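PDB 7BVE: integral membrane indolylacetylinositol arabinosyltransferase EmbC from Mycolicibacterium smegmatis, which probably transfers arabinose units in the membrane to build the arabinan polymers of the mycobacterial cell wall. Local coordinates for residues V126-Y140 with K149-P161. Residues are numbered along the deposited sequence; the frame is centred on the assembly and turned at random.
Sequences VSAPLEQVLSPDCRY and KVTGEFVGLTQGP
Ala-128 CB sits over one face of the Phe-154 ring: it stands 3.8 Å from the ring centroid and 14° off the ring normal, a CH-pi contact. Around this centre, both methyl branches of Val-126 come to the CD2 and CE2 atoms, CG1 obliquely and CG2 lying 3.6 Å from Phe-154 CD2, and the Val-133 side chain meets that of Phe-154 at about a right angle, through CG2 at CE1. Cys-138 approaches the edge instead. With SG anti to the backbone N, its sulfur comes to 3.5 Å from Phe-154 CD1; lying 76° off the ring normal, it makes an edge-on sulfur-aromatic contact. Leu-157 extends the apolar patch, its CD2 packing 3.6 Å from Cys-138 CB and also against Gln-132 CG.

Farther out the backbones take over. Arg-139 N donates to Val-155 O (2.6 Å), whereas Val-155 N reaches Tyr-140 O only weakly. Gly-156 has a backbone shape that suits glycine, and lies close against Cys-138 N. Within the turn, Ser-135 OG hydrogen-bonds Gln-132 O at 2.5 Å.

The contact joins two layers of the concanavalin-like domain. The axes of strands 126-129 and 149-155 approach to 7.2 Å with their N-to-C directions 22° apart, as in a beta sandwich; strand 123-129 pairs with 115-120, helix 130-133 closes one end, and strands 140-145 and 171-175 flank 149-155 within its own sheet.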
loop_
_atom_site.group_PDB
_atom_site.type_symbol
_atom_site.label_atom_id
_atom_site.label_comp_id
_atom_site.label_asym_id
_atom_site.label_seq_id
_atom_site.Cartn_x
_atom_site.Cartn_y
_atom_site.Cartn_z
ATOM N N VAL A 126 -44.201 -9.442 19.617
ATOM C CA VAL A 126 -45.448 -10.024 20.094
ATOM C C VAL A 126 -46.376 -10.176 18.894
ATOM O O VAL A 126 -46.245 -9.474 17.892
ATOM C CB VAL A 126 -46.066 -9.155 21.220
ATOM C CG1 VAL A 126 -46.655 -7.872 20.676
ATOM C CG2 VAL A 126 -47.063 -9.932 22.056
ATOM N N SER A 127 -47.284 -11.147 18.971
ATOM C CA SER A 127 -48.206 -11.418 17.874
ATOM C C SER A 127 -49.495 -11.982 18.446
ATOM O O SER A 127 -49.511 -12.539 19.543
ATOM C CB SER A 127 -47.605 -12.393 16.862
ATOM O OG SER A 127 -46.433 -11.863 16.273
ATOM N N ALA A 128 -50.575 -11.845 17.676
ATOM C CA ALA A 128 -51.885 -12.346 18.077
ATOM C C ALA A 128 -52.797 -12.521 16.869
ATOM O O ALA A 128 -52.685 -11.763 15.899
ATOM C CB ALA A 128 -52.542 -11.403 19.083
ATOM N N PRO A 129 -53.696 -13.509 16.884
ATOM C CA PRO A 129 -54.658 -13.650 15.785
ATOM C C PRO A 129 -55.644 -12.494 15.745
ATOM O O PRO A 129 -56.027 -11.939 16.776
ATOM C CB PRO A 129 -55.361 -14.974 16.099
ATOM C CG PRO A 129 -54.393 -15.721 16.934
ATOM C CD PRO A 129 -53.707 -14.686 17.767
ATOM N N LEU A 130 -56.067 -12.150 14.529
ATOM C CA LEU A 130 -56.734 -10.873 14.300
ATOM C C LEU A 130 -58.183 -10.898 14.770
ATOM O O LEU A 130 -58.694 -9.898 15.287
ATOM C CB LEU A 130 -56.645 -10.511 12.823
ATOM C CG LEU A 130 -57.166 -9.144 12.402
ATOM C CD1 LEU A 130 -56.384 -8.031 13.067
ATOM C CD2 LEU A 130 -57.032 -9.053 10.918
ATOM N N GLU A 131 -58.864 -12.036 14.613
ATOM C CA GLU A 131 -60.202 -12.170 15.179
ATOM C C GLU A 131 -60.165 -12.260 16.698
ATOM O O GLU A 131 -61.194 -12.053 17.350
ATOM C CB GLU A 131 -60.910 -13.397 14.595
ATOM C CG GLU A 131 -60.348 -14.736 15.050
ATOM C CD GLU A 131 -59.206 -15.233 14.183
ATOM O OE1 GLU A 131 -58.674 -14.448 13.372
ATOM O OE2 GLU A 131 -58.832 -16.415 14.324
ATOM N N GLN A 132 -59.004 -12.570 17.272
ATOM C CA GLN A 132 -58.838 -12.532 18.714
ATOM C C GLN A 132 -58.481 -11.125 19.188
ATOM O O GLN A 132 -58.791 -10.764 20.329
ATOM C CB GLN A 132 -57.776 -13.557 19.118
ATOM C CG GLN A 132 -57.646 -13.828 20.600
ATOM C CD GLN A 132 -56.661 -14.945 20.888
ATOM O OE1 GLN A 132 -56.060 -15.507 19.975
ATOM N NE2 GLN A 132 -56.490 -15.271 22.162
ATOM N N VAL A 133 -57.858 -10.317 18.326
ATOM C CA VAL A 133 -57.631 -8.906 18.631
ATOM C C VAL A 133 -58.936 -8.122 18.552
ATOM O O VAL A 133 -59.228 -7.287 19.415
ATOM C CB VAL A 133 -56.554 -8.326 17.696
ATOM C CG1 VAL A 133 -56.434 -6.825 17.856
ATOM C CG2 VAL A 133 -55.218 -8.960 17.982
ATOM N N LEU A 134 -59.770 -8.412 17.555
ATOM C CA LEU A 134 -61.070 -7.736 17.426
ATOM C C LEU A 134 -62.137 -8.264 18.402
ATOM O O LEU A 134 -63.306 -7.888 18.259
ATOM C CB LEU A 134 -61.598 -7.844 15.994
ATOM C CG LEU A 134 -61.209 -6.770 14.971
ATOM C CD1 LEU A 134 -61.666 -5.403 15.454
ATOM C CD2 LEU A 134 -59.727 -6.763 14.632
ATOM N N SER A 135 -61.766 -9.105 19.366
ATOM C CA SER A 135 -62.650 -9.562 20.422
ATOM C C SER A 135 -62.968 -8.400 21.364
ATOM O O SER A 135 -62.319 -7.353 21.310
ATOM C CB SER A 135 -61.983 -10.726 21.158
ATOM O OG SER A 135 -60.801 -10.303 21.811
ATOM N N PRO A 136 -63.962 -8.541 22.253
ATOM C CA PRO A 136 -64.155 -7.505 23.288
ATOM C C PRO A 136 -63.044 -7.424 24.331
ATOM O O PRO A 136 -63.066 -6.506 25.158
ATOM C CB PRO A 136 -65.496 -7.890 23.927
ATOM C CG PRO A 136 -65.710 -9.310 23.567
ATOM C CD PRO A 136 -65.120 -9.454 22.204
ATOM N N ASP A 137 -62.083 -8.344 24.324
ATOM C CA ASP A 137 -60.872 -8.238 25.123
ATOM C C ASP A 137 -59.813 -7.477 24.322
ATOM O O ASP A 137 -60.142 -6.786 23.354
ATOM C CB ASP A 137 -60.402 -9.630 25.550
ATOM C CG ASP A 137 -61.336 -10.270 26.543
ATOM O OD1 ASP A 137 -62.011 -9.521 27.277
ATOM O OD2 ASP A 137 -61.396 -11.515 26.594
ATOM N N CYS A 138 -58.551 -7.575 24.753
ATOM C CA CYS A 138 -57.380 -6.959 24.116
ATOM C C CYS A 138 -57.508 -5.435 24.094
ATOM O O CYS A 138 -57.566 -4.802 23.048
ATOM C CB CYS A 138 -57.142 -7.519 22.710
ATOM S SG CYS A 138 -55.606 -7.008 21.936
ATOM N N ARG A 139 -57.548 -4.854 25.285
ATOM C CA ARG A 139 -57.841 -3.437 25.423
ATOM C C ARG A 139 -56.694 -2.524 25.007
ATOM O O ARG A 139 -56.926 -1.329 24.815
ATOM C CB ARG A 139 -58.242 -3.142 26.865
ATOM C CG ARG A 139 -59.544 -3.794 27.259
ATOM C CD ARG A 139 -59.997 -3.325 28.621
ATOM N NE ARG A 139 -59.057 -3.717 29.664
ATOM C CZ ARG A 139 -59.099 -4.881 30.303
ATOM N NH1 ARG A 139 -60.035 -5.769 30.001
ATOM N NH2 ARG A 139 -58.206 -5.158 31.243
ATOM N N TYR A 140 -55.475 -3.033 24.855
ATOM C CA TYR A 140 -54.355 -2.170 24.513
ATOM C C TYR A 140 -53.371 -2.938 23.647
ATOM O O TYR A 140 -53.516 -4.137 23.414
ATOM C CB TYR A 140 -53.639 -1.638 25.757
ATOM C CG TYR A 140 -54.453 -0.703 26.611
ATOM C CD1 TYR A 140 -54.635 0.618 26.242
ATOM C CD2 TYR A 140 -55.033 -1.143 27.790
ATOM C CE1 TYR A 140 -55.378 1.478 27.017
ATOM C CE2 TYR A 140 -55.777 -0.295 28.574
ATOM C CZ TYR A 140 -55.947 1.016 28.183
ATOM O OH TYR A 140 -56.691 1.871 28.963
ATOM N N LYS A 149 -33.921 -2.746 26.873
ATOM C CA LYS A 149 -34.948 -3.724 26.546
ATOM C C LYS A 149 -36.104 -3.075 25.794
ATOM O O LYS A 149 -36.442 -1.915 26.035
ATOM C CB LYS A 149 -35.464 -4.425 27.810
ATOM C CG LYS A 149 -36.121 -3.514 28.822
ATOM C CD LYS A 149 -36.645 -4.297 30.002
ATOM C CE LYS A 149 -37.329 -3.378 30.999
ATOM N NZ LYS A 149 -37.856 -4.118 32.178
ATOM N N VAL A 150 -36.685 -3.835 24.868
ATOM C CA VAL A 150 -37.946 -3.499 24.221
ATOM C C VAL A 150 -38.978 -4.511 24.690
ATOM O O VAL A 150 -38.619 -5.614 25.113
ATOM C CB VAL A 150 -37.828 -3.494 22.686
ATOM C CG1 VAL A 150 -36.837 -2.451 22.243
ATOM C CG2 VAL A 150 -37.406 -4.838 22.173
ATOM N N THR A 151 -40.251 -4.133 24.644
ATOM C CA THR A 151 -41.301 -4.950 25.249
ATOM C C THR A 151 -42.652 -4.597 24.646
ATOM O O THR A 151 -42.993 -3.422 24.529
ATOM C CB THR A 151 -41.309 -4.794 26.775
ATOM O OG1 THR A 151 -42.481 -5.407 27.327
ATOM C CG2 THR A 151 -41.190 -3.348 27.221
ATOM N N GLY A 152 -43.403 -5.616 24.236
ATOM C CA GLY A 152 -44.762 -5.424 23.777
ATOM C C GLY A 152 -45.738 -6.285 24.546
ATOM O O GLY A 152 -45.361 -7.284 25.142
ATOM N N GLU A 153 -47.009 -5.884 24.523
ATOM C CA GLU A 153 -48.023 -6.593 25.297
ATOM C C GLU A 153 -49.443 -6.359 24.805
ATOM O O GLU A 153 -49.906 -5.219 24.785
ATOM C CB GLU A 153 -47.953 -6.187 26.767
ATOM C CG GLU A 153 -48.979 -6.898 27.622
ATOM C CD GLU A 153 -48.896 -6.520 29.080
ATOM O OE1 GLU A 153 -48.038 -5.686 29.431
ATOM O OE2 GLU A 153 -49.698 -7.052 29.873
ATOM N N PHE A 154 -50.153 -7.424 24.443
ATOM C CA PHE A 154 -51.590 -7.366 24.178
ATOM C C PHE A 154 -52.303 -7.463 25.520
ATOM O O PHE A 154 -52.362 -8.535 26.125
ATOM C CB PHE A 154 -52.030 -8.487 23.244
ATOM C CG PHE A 154 -51.590 -8.319 21.816
ATOM C CD1 PHE A 154 -52.325 -7.543 20.935
ATOM C CD2 PHE A 154 -50.462 -8.960 21.347
ATOM C CE1 PHE A 154 -51.941 -7.404 19.618
ATOM C CE2 PHE A 154 -50.067 -8.818 20.028
ATOM C CZ PHE A 154 -50.809 -8.034 19.165
ATOM N N VAL A 155 -52.851 -6.345 25.986
ATOM C CA VAL A 155 -53.417 -6.266 27.329
ATOM C C VAL A 155 -54.865 -6.738 27.278
ATOM O O VAL A 155 -55.754 -5.995 26.863
ATOM C CB VAL A 155 -53.321 -4.846 27.892
ATOM C CG1 VAL A 155 -53.869 -4.796 29.307
ATOM C CG2 VAL A 155 -51.893 -4.357 27.843
ATOM N N GLY A 156 -55.111 -7.964 27.728
ATOM C CA GLY A 156 -56.463 -8.479 27.776
ATOM C C GLY A 156 -56.606 -9.948 27.437
ATOM O O GLY A 156 -57.568 -10.586 27.872
ATOM N N LEU A 157 -55.674 -10.506 26.672
ATOM C CA LEU A 157 -55.778 -11.893 26.244
ATOM C C LEU A 157 -54.512 -12.662 26.596
ATOM O O LEU A 157 -53.459 -12.084 26.877
ATOM C CB LEU A 157 -56.084 -11.983 24.739
ATOM C CG LEU A 157 -55.198 -11.395 23.639
ATOM C CD1 LEU A 157 -54.146 -12.365 23.149
ATOM C CD2 LEU A 157 -56.076 -10.992 22.490
ATOM N N THR A 158 -54.638 -13.988 26.577
ATOM C CA THR A 158 -53.566 -14.920 26.897
ATOM C C THR A 158 -53.324 -15.839 25.707
ATOM O O THR A 158 -53.988 -15.734 24.673
ATOM C CB THR A 158 -53.907 -15.758 28.131
ATOM O OG1 THR A 158 -55.107 -16.498 27.876
ATOM C CG2 THR A 158 -54.115 -14.874 29.348
ATOM N N GLN A 159 -52.374 -16.761 25.864
ATOM C CA GLN A 159 -52.072 -17.703 24.794
ATOM C C GLN A 159 -53.171 -18.755 24.664
ATOM O O GLN A 159 -54.115 -18.823 25.454
ATOM C CB GLN A 159 -50.748 -18.425 25.036
ATOM C CG GLN A 159 -49.492 -17.591 24.949
ATOM C CD GLN A 159 -49.166 -16.933 26.256
ATOM O OE1 GLN A 159 -49.782 -17.235 27.272
ATOM N NE2 GLN A 159 -48.162 -16.067 26.256
ATOM N N GLY A 160 -53.019 -19.600 23.651
ATOM C CA GLY A 160 -53.929 -20.697 23.428
ATOM C C GLY A 160 -53.211 -22.028 23.439
ATOM O O GLY A 160 -52.212 -22.215 24.142
ATOM N N PRO A 161 -53.717 -22.995 22.673
ATOM C CA PRO A 161 -53.015 -24.280 22.561
ATOM C C PRO A 161 -51.809 -24.205 21.637
ATOM O O PRO A 161 -51.880 -24.585 20.463
ATOM C CB PRO A 161 -54.098 -25.222 22.021
ATOM C CG PRO A 161 -55.048 -24.331 21.303
ATOM C CD PRO A 161 -55.047 -23.026 22.045
#